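Local atomic coordinates of uncharacterized protein (Bacteroides uniformis, PDB entry 4IYK), a protein that is of unknown function but probably binds carbohydrate, joining a transthyretin-like N-terminal domain to an E-set-like C-terminal domain. Residues Ile107-Pro112 with Asn216-Val221; Phe125-Gly130 with Asp176-Ser181; Leu136-Leu141 with Thr161-Phe166. All coordinates share one frame; numbering follows the deposited sequence.

All three contacts belong to the C-terminal E-set-like domain, a beta sandwich, and each is nested along the chain within the one before. Interaction 1 joins the first and last strands of the domain. Interaction 2 lies on one sheet and interaction 3 on the other. The centres of interactions 1 and 2 are about 9 Å apart. Strands 107-117 and 120-129 are neighbours there, with K110 N 2.7 Å from S126 O. Interactions 2 and 3 have centres about 10 Å apart and meet across the core, where Y178 OH is 3.5 Å from L136 CD2. L136 also packs against I107 of interaction 1, CD1 to CD1 at 3.9 Å. No sugar is bound at these contacts.

Interaction 1 (Ile107-Pro112 with Asn216-Val221); sequences IRVKSP and NYAPVV
The methyl of A218 packs against both V109 and P112. Its CB is 3.8 Å from V109 CG1 and 3.6 Å from P112 CB. V109 CG1 lies anti to the backbone N (chi1 180°), and this branch meets the methyl. The other branch, V109 CG2, rests on the backbone where Y217 joins A218. P112 CG passes P219 CD more loosely, at 4.3 Å, on the exposed side.

Next to this apolar patch the two backbones run roughly parallel but do not bond directly. Water 1 joins them. It accepts from V109 N at 3.0 Å and donates to Y217 O at 2.7 Å.

The polar edge is the amide of N216. N216 OD1 accepts from I107 N at 3.1 Å. The bond is bent, with 138° at the hydrogen, and the donor stands well above the carbonyl plane of the amide. The other end of the amide is held too, because N216 ND2 bonds to N81 O. N81 belongs to the transthyretin-like N-terminal part of the chain, so this bond runs between the two parts. Y217 also reaches out of the contact, and its OH bonds to D33 OD2 and N151 N.

The contact joins the first and last strands of the E-set-like sandwich at the edges of its two sheets. The chain turns a corner at S111. R108 and K110 form backbone bonds to strand 120-129, while N216 and A218 bond to strand 196-206. The side chain of I107 touches L127 of its own sheet and L136 and A205 of the other.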
loop_
_atom_site.group_PDB
_atom_site.type_symbol
_atom_site.label_atom_id
_atom_site.label_comp_id
_atom_site.label_asym_id
_atom_site.label_seq_id
_atom_site.Cartn_x
_atom_site.Cartn_y
_atom_site.Cartn_z
ATOM N N ILE A 107 7.782 -5.060 3.601
ATOM C CA ILE A 107 8.014 -5.903 2.436
ATOM C C ILE A 107 8.055 -5.051 1.164
ATOM O O ILE A 107 7.214 -4.167 0.989
ATOM C CB ILE A 107 6.878 -6.989 2.331
ATOM C CG1 ILE A 107 6.927 -7.982 3.524
ATOM C CG2 ILE A 107 6.900 -7.726 0.957
ATOM C CD1 ILE A 107 5.776 -8.934 3.585
ATOM N N ARG A 108 8.973 -5.402 0.235
ATOM C CA ARG A 108 9.033 -4.823 -1.109
ATOM C C ARG A 108 8.586 -5.890 -2.103
ATOM O O ARG A 108 9.096 -7.006 -2.043
ATOM C CB ARG A 108 10.464 -4.356 -1.443
ATOM C CG ARG A 108 10.935 -3.150 -0.679
ATOM C CD ARG A 108 12.374 -2.762 -1.043
ATOM N NE ARG A 108 12.783 -1.640 -0.199
ATOM C CZ ARG A 108 13.524 -1.721 0.894
ATOM N NH1 ARG A 108 14.090 -2.873 1.238
ATOM N NH2 ARG A 108 13.763 -0.635 1.619
ATOM N N VAL A 109 7.634 -5.584 -3.003
ATOM C CA VAL A 109 7.242 -6.561 -4.026
ATOM C C VAL A 109 8.202 -6.379 -5.198
ATOM O O VAL A 109 8.315 -5.271 -5.723
ATOM C CB VAL A 109 5.768 -6.483 -4.460
ATOM C CG1 VAL A 109 5.469 -7.531 -5.518
ATOM C CG2 VAL A 109 4.836 -6.653 -3.267
ATOM N N LYS A 110 8.900 -7.447 -5.585
ATOM C CA LYS A 110 9.889 -7.356 -6.655
ATOM C C LYS A 110 9.443 -8.035 -7.942
ATOM O O LYS A 110 8.790 -9.085 -7.918
ATOM C CB LYS A 110 11.245 -7.938 -6.215
ATOM C CG LYS A 110 11.818 -7.332 -4.922
ATOM C CD LYS A 110 11.992 -5.795 -4.957
ATOM C CE LYS A 110 13.177 -5.299 -5.761
ATOM N NZ LYS A 110 13.245 -3.814 -5.767
ATOM N N SER A 111 9.883 -7.443 -9.075
ATOM C CA SER A 111 9.592 -7.886 -10.437
ATOM C C SER A 111 8.084 -8.231 -10.600
ATOM O O SER A 111 7.775 -9.323 -11.080
ATOM C CB SER A 111 10.479 -9.080 -10.790
ATOM O OG SER A 111 11.843 -8.710 -10.694
ATOM N N PRO A 112 7.126 -7.383 -10.138
ATOM C CA PRO A 112 5.719 -7.763 -10.273
ATOM C C PRO A 112 5.279 -7.798 -11.735
ATOM O O PRO A 112 5.666 -6.935 -12.529
ATOM C CB PRO A 112 4.991 -6.670 -9.487
ATOM C CG PRO A 112 5.856 -5.491 -9.607
ATOM C CD PRO A 112 7.245 -6.039 -9.529
ATOM N N ASN A 216 1.665 -4.372 2.067
ATOM C CA ASN A 216 2.548 -3.729 1.116
ATOM C C ASN A 216 2.033 -4.124 -0.274
ATOM O O ASN A 216 1.413 -5.164 -0.413
ATOM C CB ASN A 216 3.981 -4.135 1.346
ATOM C CG ASN A 216 4.565 -3.507 2.584
ATOM O OD1 ASN A 216 4.836 -4.183 3.555
ATOM N ND2 ASN A 216 4.774 -2.195 2.573
ATOM N N TYR A 217 2.280 -3.293 -1.286
ATOM C CA TYR A 217 1.762 -3.486 -2.630
ATOM C C TYR A 217 2.762 -3.230 -3.728
ATOM O O TYR A 217 3.685 -2.434 -3.582
ATOM C CB TYR A 217 0.591 -2.488 -2.852
ATOM C CG TYR A 217 -0.608 -2.718 -1.962
ATOM C CD1 TYR A 217 -1.485 -3.764 -2.205
ATOM C CD2 TYR A 217 -0.839 -1.913 -0.845
ATOM C CE1 TYR A 217 -2.601 -3.978 -1.397
ATOM C CE2 TYR A 217 -1.942 -2.122 -0.020
ATOM C CZ TYR A 217 -2.827 -3.154 -0.308
ATOM O OH TYR A 217 -3.947 -3.360 0.448
ATOM N N ALA A 218 2.498 -3.853 -4.868
ATOM C CA ALA A 218 3.129 -3.593 -6.148
ATOM C C ALA A 218 2.224 -2.568 -6.867
ATOM O O ALA A 218 1.080 -2.421 -6.444
ATOM C CB ALA A 218 3.228 -4.875 -6.957
ATOM N N PRO A 219 2.679 -1.822 -7.899
ATOM C CA PRO A 219 1.763 -0.868 -8.565
ATOM C C PRO A 219 0.578 -1.583 -9.259
ATOM O O PRO A 219 0.704 -2.741 -9.684
ATOM C CB PRO A 219 2.671 -0.148 -9.588
ATOM C CG PRO A 219 4.084 -0.403 -9.101
ATOM C CD PRO A 219 4.019 -1.793 -8.518
ATOM N N VAL A 220 -0.572 -0.904 -9.324
ATOM C CA VAL A 220 -1.818 -1.387 -9.957
ATOM C C VAL A 220 -1.585 -1.682 -11.464
ATOM O O VAL A 220 -0.877 -0.934 -12.142
ATOM C CB VAL A 220 -2.951 -0.353 -9.752
ATOM C CG1 VAL A 220 -4.161 -0.672 -10.622
ATOM C CG2 VAL A 220 -3.358 -0.271 -8.294
ATOM N N VAL A 221 -2.162 -2.802 -11.969
ATOM C CA VAL A 221 -2.110 -3.210 -13.381
ATOM C C VAL A 221 -3.564 -3.247 -13.904
ATOM O O VAL A 221 -4.379 -3.996 -13.376
ATOM C CB VAL A 221 -1.388 -4.564 -13.583
ATOM C CG1 VAL A 221 -1.371 -4.983 -15.062
ATOM C CG2 VAL A 221 0.032 -4.525 -13.010
HETATM O O HOH W 1 6.301 -2.930 -2.958
#

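Interaction 2 (Phe125-Gly130 with Asp176-Ser181); sequences FSLEAG and DIYTLS
F125 and Y178 form an antiparallel hydrogen-bonded pair in the three-stranded sheet of the beta sandwich. Strand 120-129 is the middle strand of that sheet, and 178-183 is an outer one. The short strand segments cross at 127°, so they diverge toward L127-G130 and D176, while L180 still bonds to A123.

Two backbone bonds hold the pair. Y178 N donates to F125 O at 2.8 Å in a nearly straight bond. F125 N donates to Y178 O at 3.2 Å and is less straight.

The apolar contacts lie on the side facing the second sheet. F125 CG sits between the backbone N and the carbonyl carbon (chi1 58°), which brings the ring to Y178. Y178 CB lies over one face of the F125 ring, toward the rim, 3.8 Å from its centroid, a CH-pi contact. The two rings are near parallel but slid apart and barely overlap. L180 CD1 meets the F125 ring at its edge, 3.8 Å from CE1. L127 CD1 touches Y178 CE2, and these two side chains cross at about a right angle. Across the core, Y178 and L180 pack on I139. Within their own sheet, F125 and L127 touch V109 of the next strand.

Polar contacts gather at D176 O. Water 2 accepts from L127 N at 2.9 Å and lies 2.7 Å from D176 O. S126 OG donates to the same oxygen, D176 O, at 2.9 Å. The hydroxyl stands above the carbonyl plane, with S126 OG also 3.5 Å from I177 CD1.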
loop_
_atom_site.group_PDB
_atom_site.type_symbol
_atom_site.label_atom_id
_atom_site.label_comp_id
_atom_site.label_asym_id
_atom_site.label_seq_id
_atom_site.Cartn_x
_atom_site.Cartn_y
_atom_site.Cartn_z
ATOM N N PHE A 125 5.759 -12.770 -9.003
ATOM C CA PHE A 125 6.532 -11.799 -8.240
ATOM C C PHE A 125 7.449 -12.473 -7.223
ATOM O O PHE A 125 7.317 -13.658 -6.913
ATOM C CB PHE A 125 5.576 -10.800 -7.491
ATOM C CG PHE A 125 4.588 -11.442 -6.537
ATOM C CD1 PHE A 125 3.396 -11.993 -7.004
ATOM C CD2 PHE A 125 4.853 -11.506 -5.171
ATOM C CE1 PHE A 125 2.492 -12.600 -6.120
ATOM C CE2 PHE A 125 3.932 -12.094 -4.289
ATOM C CZ PHE A 125 2.758 -12.625 -4.768
ATOM N N SER A 126 8.364 -11.673 -6.694
ATOM C CA SER A 126 9.287 -11.996 -5.625
ATOM C C SER A 126 9.064 -11.001 -4.508
ATOM O O SER A 126 8.424 -9.968 -4.719
ATOM C CB SER A 126 10.732 -11.945 -6.131
ATOM O OG SER A 126 11.041 -13.151 -6.807
ATOM N N LEU A 127 9.630 -11.278 -3.336
ATOM C CA LEU A 127 9.502 -10.423 -2.162
ATOM C C LEU A 127 10.840 -10.213 -1.510
ATOM O O LEU A 127 11.702 -11.095 -1.526
ATOM C CB LEU A 127 8.511 -10.996 -1.127
ATOM C CG LEU A 127 7.066 -11.234 -1.596
ATOM C CD1 LEU A 127 6.276 -11.967 -0.537
ATOM C CD2 LEU A 127 6.360 -9.950 -1.948
ATOM N N GLU A 128 10.991 -9.039 -0.911
ATOM C CA GLU A 128 12.181 -8.633 -0.200
ATOM C C GLU A 128 11.746 -8.074 1.152
ATOM O O GLU A 128 10.815 -7.283 1.221
ATOM C CB GLU A 128 12.911 -7.609 -1.068
ATOM C CG GLU A 128 14.222 -7.086 -0.549
ATOM C CD GLU A 128 14.767 -6.040 -1.503
ATOM O OE1 GLU A 128 14.942 -6.361 -2.702
ATOM O OE2 GLU A 128 14.943 -4.878 -1.069
ATOM N N ALA A 129 12.390 -8.515 2.226
ATOM C CA ALA A 129 12.072 -8.027 3.566
ATOM C C ALA A 129 12.743 -6.666 3.807
ATOM O O ALA A 129 13.898 -6.483 3.406
ATOM C CB ALA A 129 12.533 -9.035 4.607
ATOM N N GLY A 130 12.010 -5.742 4.449
ATOM C CA GLY A 130 12.499 -4.418 4.837
ATOM C C GLY A 130 13.614 -4.518 5.860
ATOM O O GLY A 130 14.581 -3.757 5.807
ATOM N N ASP A 176 12.760 -16.706 -4.169
ATOM C CA ASP A 176 11.472 -17.400 -4.304
ATOM C C ASP A 176 10.494 -16.683 -5.241
ATOM O O ASP A 176 10.324 -15.461 -5.167
ATOM C CB ASP A 176 10.806 -17.603 -2.930
ATOM C CG ASP A 176 11.561 -18.536 -1.990
ATOM O OD1 ASP A 176 12.537 -19.180 -2.443
ATOM O OD2 ASP A 176 11.179 -18.617 -0.805
ATOM N N ILE A 177 9.863 -17.461 -6.130
ATOM C CA ILE A 177 8.870 -16.940 -7.065
ATOM C C ILE A 177 7.489 -17.358 -6.587
ATOM O O ILE A 177 7.215 -18.552 -6.402
ATOM C CB ILE A 177 9.115 -17.349 -8.548
ATOM C CG1 ILE A 177 10.606 -17.191 -8.998
ATOM C CG2 ILE A 177 8.122 -16.636 -9.494
ATOM C CD1 ILE A 177 11.151 -15.731 -9.187
ATOM N N TYR A 178 6.622 -16.362 -6.386
ATOM C CA TYR A 178 5.240 -16.585 -5.977
ATOM C C TYR A 178 4.322 -16.435 -7.176
ATOM O O TYR A 178 4.590 -15.616 -8.048
ATOM C CB TYR A 178 4.840 -15.618 -4.854
ATOM C CG TYR A 178 5.574 -15.845 -3.550
ATOM C CD1 TYR A 178 5.085 -16.737 -2.599
ATOM C CD2 TYR A 178 6.730 -15.134 -3.242
ATOM C CE1 TYR A 178 5.736 -16.928 -1.382
ATOM C CE2 TYR A 178 7.396 -15.323 -2.033
ATOM C CZ TYR A 178 6.891 -16.219 -1.103
ATOM O OH TYR A 178 7.528 -16.417 0.095
ATOM N N THR A 179 3.261 -17.251 -7.237
ATOM C CA THR A 179 2.234 -17.189 -8.295
ATOM C C THR A 179 0.853 -17.155 -7.660
ATOM O O THR A 179 0.561 -17.965 -6.778
ATOM C CB THR A 179 2.379 -18.392 -9.268
ATOM O OG1 THR A 179 3.693 -18.370 -9.842
ATOM C CG2 THR A 179 1.343 -18.372 -10.395
ATOM N N LEU A 180 -0.000 -16.213 -8.108
ATOM C CA LEU A 180 -1.411 -16.092 -7.718
ATOM C C LEU A 180 -2.243 -16.060 -8.997
ATOM O O LEU A 180 -1.757 -15.617 -10.033
ATOM C CB LEU A 180 -1.701 -14.881 -6.801
ATOM C CG LEU A 180 -0.960 -14.898 -5.443
ATOM C CD1 LEU A 180 -0.956 -13.530 -4.821
ATOM C CD2 LEU A 180 -1.533 -15.967 -4.472
ATOM N N SER A 181 -3.464 -16.592 -8.938
ATOM C CA SER A 181 -4.339 -16.735 -10.102
ATOM C C SER A 181 -5.772 -16.383 -9.820
ATOM O O SER A 181 -6.290 -16.699 -8.735
ATOM C CB SER A 181 -4.329 -18.192 -10.579
ATOM O OG SER A 181 -3.166 -18.519 -11.313
HETATM O O HOH W 2 10.489 -14.051 -2.904
#

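Interaction 3 (Leu136-Leu141 with Thr161-Phe166); sequences LKEIQL and TDKQVF. With EDO (1,2-ethanediol), chain F.
The F166 ring lies obliquely against the side chain of L136, with F166 CE1 3.5 Å from L136 CD2. I139 CG1 and the K137 carbonyl meet the ring at its edge. F166 CG lies beside its backbone N (chi1 -52°), which brings the ring edge to that carbonyl. L136 and I139 continue this apolar side into the core, where both touch Y178 and L127. Q164 CB lies beside I139 CG1 on the same side.

The backbone is a regular antiparallel ladder, with the strand segments at 177°. It belongs to the second sheet of the E-set-like sandwich. Four nearly straight bonds carry it: F166 N to K137 O, I139 N to Q164 O, Q164 N to I139 O, and L141 N to D162 O. On its other edge, strand 135-144 has a classic beta bulge, where K137 and E138 both face L204 of strand 196-206.

The other side of the ladder bears E138, Q140 and K163, with V165 among them. The K163 chain is fully extended and crosses Q140 obliquely, with K163 CD 3.5 Å from Q140 OE1. K163 NZ is 4.0 Å from E138 OE1, too far for a salt bridge. Water 3 links the charges instead, accepting from K163 NZ and donating to E138 OE2. E138 CG also lies alongside V165 CG2. An ethanediol, probably from the crystallisation liquor, donates from O2 to V165 O at 3.0 Å.

At the far end, the Q140 amide and the D162 carboxylate point the same way, their planes 77° apart. They do not bond directly. Water 4 joins them, accepting from Q140 NE2 at 2.9 Å and donating to D162 OD2 at 2.6 Å. Its second proton goes to L141 O at 2.8 Å.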
loop_
_atom_site.group_PDB
_atom_site.type_symbol
_atom_site.label_atom_id
_atom_site.label_comp_id
_atom_site.label_asym_id
_atom_site.label_seq_id
_atom_site.Cartn_x
_atom_site.Cartn_y
_atom_site.Cartn_z
ATOM N N LEU A 136 6.550 -13.385 6.403
ATOM C CA LEU A 136 5.401 -13.283 5.511
ATOM C C LEU A 136 4.179 -13.984 6.097
ATOM O O LEU A 136 4.248 -15.165 6.419
ATOM C CB LEU A 136 5.759 -13.893 4.148
ATOM C CG LEU A 136 4.673 -13.865 3.053
ATOM C CD1 LEU A 136 4.380 -12.438 2.588
ATOM C CD2 LEU A 136 5.104 -14.701 1.877
ATOM N N LYS A 137 3.055 -13.262 6.192
ATOM C CA LYS A 137 1.790 -13.773 6.729
ATOM C C LYS A 137 0.804 -14.098 5.590
ATOM O O LYS A 137 0.196 -15.168 5.601
ATOM C CB LYS A 137 1.184 -12.744 7.701
ATOM C CG LYS A 137 0.087 -13.286 8.606
ATOM C CD LYS A 137 -0.480 -12.179 9.485
ATOM C CE LYS A 137 -1.690 -12.614 10.286
ATOM N NZ LYS A 137 -2.362 -11.467 10.952
ATOM N N GLU A 138 0.636 -13.185 4.620
ATOM C CA GLU A 138 -0.295 -13.371 3.499
ATOM C C GLU A 138 0.194 -12.781 2.173
ATOM O O GLU A 138 0.914 -11.780 2.163
ATOM C CB GLU A 138 -1.661 -12.712 3.802
ATOM C CG GLU A 138 -2.456 -13.269 4.981
ATOM C CD GLU A 138 -3.743 -12.538 5.316
ATOM O OE1 GLU A 138 -4.304 -11.870 4.419
ATOM O OE2 GLU A 138 -4.190 -12.628 6.482
ATOM N N ILE A 139 -0.292 -13.359 1.050
ATOM C CA ILE A 139 -0.105 -12.831 -0.312
ATOM C C ILE A 139 -1.487 -12.870 -0.989
ATOM O O ILE A 139 -2.290 -13.793 -0.747
ATOM C CB ILE A 139 1.025 -13.468 -1.182
ATOM C CG1 ILE A 139 0.847 -14.997 -1.350
ATOM C CG2 ILE A 139 2.420 -13.083 -0.646
ATOM C CD1 ILE A 139 1.620 -15.644 -2.533
ATOM N N GLN A 140 -1.788 -11.829 -1.782
ATOM C CA GLN A 140 -3.077 -11.739 -2.427
ATOM C C GLN A 140 -3.027 -10.888 -3.669
ATOM O O GLN A 140 -2.325 -9.864 -3.717
ATOM C CB GLN A 140 -4.131 -11.176 -1.447
ATOM C CG GLN A 140 -5.566 -11.233 -1.988
ATOM C CD GLN A 140 -6.591 -11.174 -0.889
ATOM O OE1 GLN A 140 -6.282 -11.029 0.283
ATOM N NE2 GLN A 140 -7.833 -11.201 -1.252
ATOM N N LEU A 141 -3.802 -11.327 -4.681
ATOM C CA LEU A 141 -4.016 -10.603 -5.917
ATOM C C LEU A 141 -5.378 -9.938 -5.799
ATOM O O LEU A 141 -6.412 -10.593 -5.965
ATOM C CB LEU A 141 -3.901 -11.516 -7.170
ATOM C CG LEU A 141 -4.093 -10.831 -8.541
ATOM C CD1 LEU A 141 -3.084 -9.675 -8.751
ATOM C CD2 LEU A 141 -3.979 -11.856 -9.689
ATOM N N THR A 161 -7.243 -19.404 -5.290
ATOM C CA THR A 161 -5.878 -19.250 -5.860
ATOM C C THR A 161 -5.401 -17.766 -5.899
ATOM O O THR A 161 -4.242 -17.502 -6.234
ATOM C CB THR A 161 -5.836 -19.860 -7.278
ATOM O OG1 THR A 161 -6.928 -19.337 -8.010
ATOM C CG2 THR A 161 -5.958 -21.373 -7.269
ATOM N N ASP A 162 -6.305 -16.806 -5.598
ATOM C CA ASP A 162 -6.007 -15.371 -5.601
ATOM C C ASP A 162 -5.362 -14.928 -4.282
ATOM O O ASP A 162 -4.946 -13.777 -4.166
ATOM C CB ASP A 162 -7.297 -14.562 -5.836
ATOM C CG ASP A 162 -8.380 -14.869 -4.806
ATOM O OD1 ASP A 162 -8.757 -16.066 -4.674
ATOM O OD2 ASP A 162 -8.854 -13.911 -4.128
ATOM N N LYS A 163 -5.325 -15.833 -3.282
ATOM C CA LYS A 163 -4.830 -15.538 -1.950
ATOM C C LYS A 163 -4.191 -16.772 -1.291
ATOM O O LYS A 163 -4.709 -17.877 -1.419
ATOM C CB LYS A 163 -6.019 -15.034 -1.096
ATOM C CG LYS A 163 -5.687 -14.673 0.359
ATOM C CD LYS A 163 -6.950 -14.320 1.143
ATOM C CE LYS A 163 -6.595 -13.783 2.512
ATOM N NZ LYS A 163 -7.798 -13.552 3.349
ATOM N N GLN A 164 -3.077 -16.560 -0.565
ATOM C CA GLN A 164 -2.419 -17.616 0.195
ATOM C C GLN A 164 -2.052 -17.096 1.578
ATOM O O GLN A 164 -1.561 -15.964 1.722
ATOM C CB GLN A 164 -1.200 -18.215 -0.517
ATOM C CG GLN A 164 -0.814 -19.583 0.076
ATOM C CD GLN A 164 0.449 -20.187 -0.467
ATOM O OE1 GLN A 164 1.159 -19.581 -1.276
ATOM N NE2 GLN A 164 0.774 -21.394 0.001
ATOM N N VAL A 165 -2.358 -17.914 2.611
ATOM C CA VAL A 165 -2.103 -17.576 4.014
ATOM C C VAL A 165 -1.048 -18.533 4.523
ATOM O O VAL A 165 -1.103 -19.749 4.255
ATOM C CB VAL A 165 -3.390 -17.579 4.896
ATOM C CG1 VAL A 165 -3.074 -17.276 6.370
ATOM C CG2 VAL A 165 -4.429 -16.590 4.357
ATOM N N PHE A 166 -0.049 -17.970 5.208
ATOM C CA PHE A 166 1.039 -18.744 5.802
ATOM C C PHE A 166 0.837 -18.757 7.316
ATOM O O PHE A 166 0.807 -17.697 7.954
ATOM C CB PHE A 166 2.426 -18.192 5.390
ATOM C CG PHE A 166 2.554 -18.036 3.888
ATOM C CD1 PHE A 166 2.185 -16.849 3.260
ATOM C CD2 PHE A 166 3.033 -19.079 3.101
ATOM C CE1 PHE A 166 2.239 -16.727 1.871
ATOM C CE2 PHE A 166 3.114 -18.945 1.708
ATOM C CZ PHE A 166 2.725 -17.765 1.105
HETATM C C1 EDO F . -4.380 -20.833 7.054
HETATM O O1 EDO F . -4.459 -20.022 8.216
HETATM C C2 EDO F . -2.894 -21.016 6.672
HETATM O O2 EDO F . -2.771 -21.860 5.540
HETATM O O HOH W 3 -7.031 -13.366 6.261
HETATM O O HOH W 4 -8.360 -11.317 -4.151
#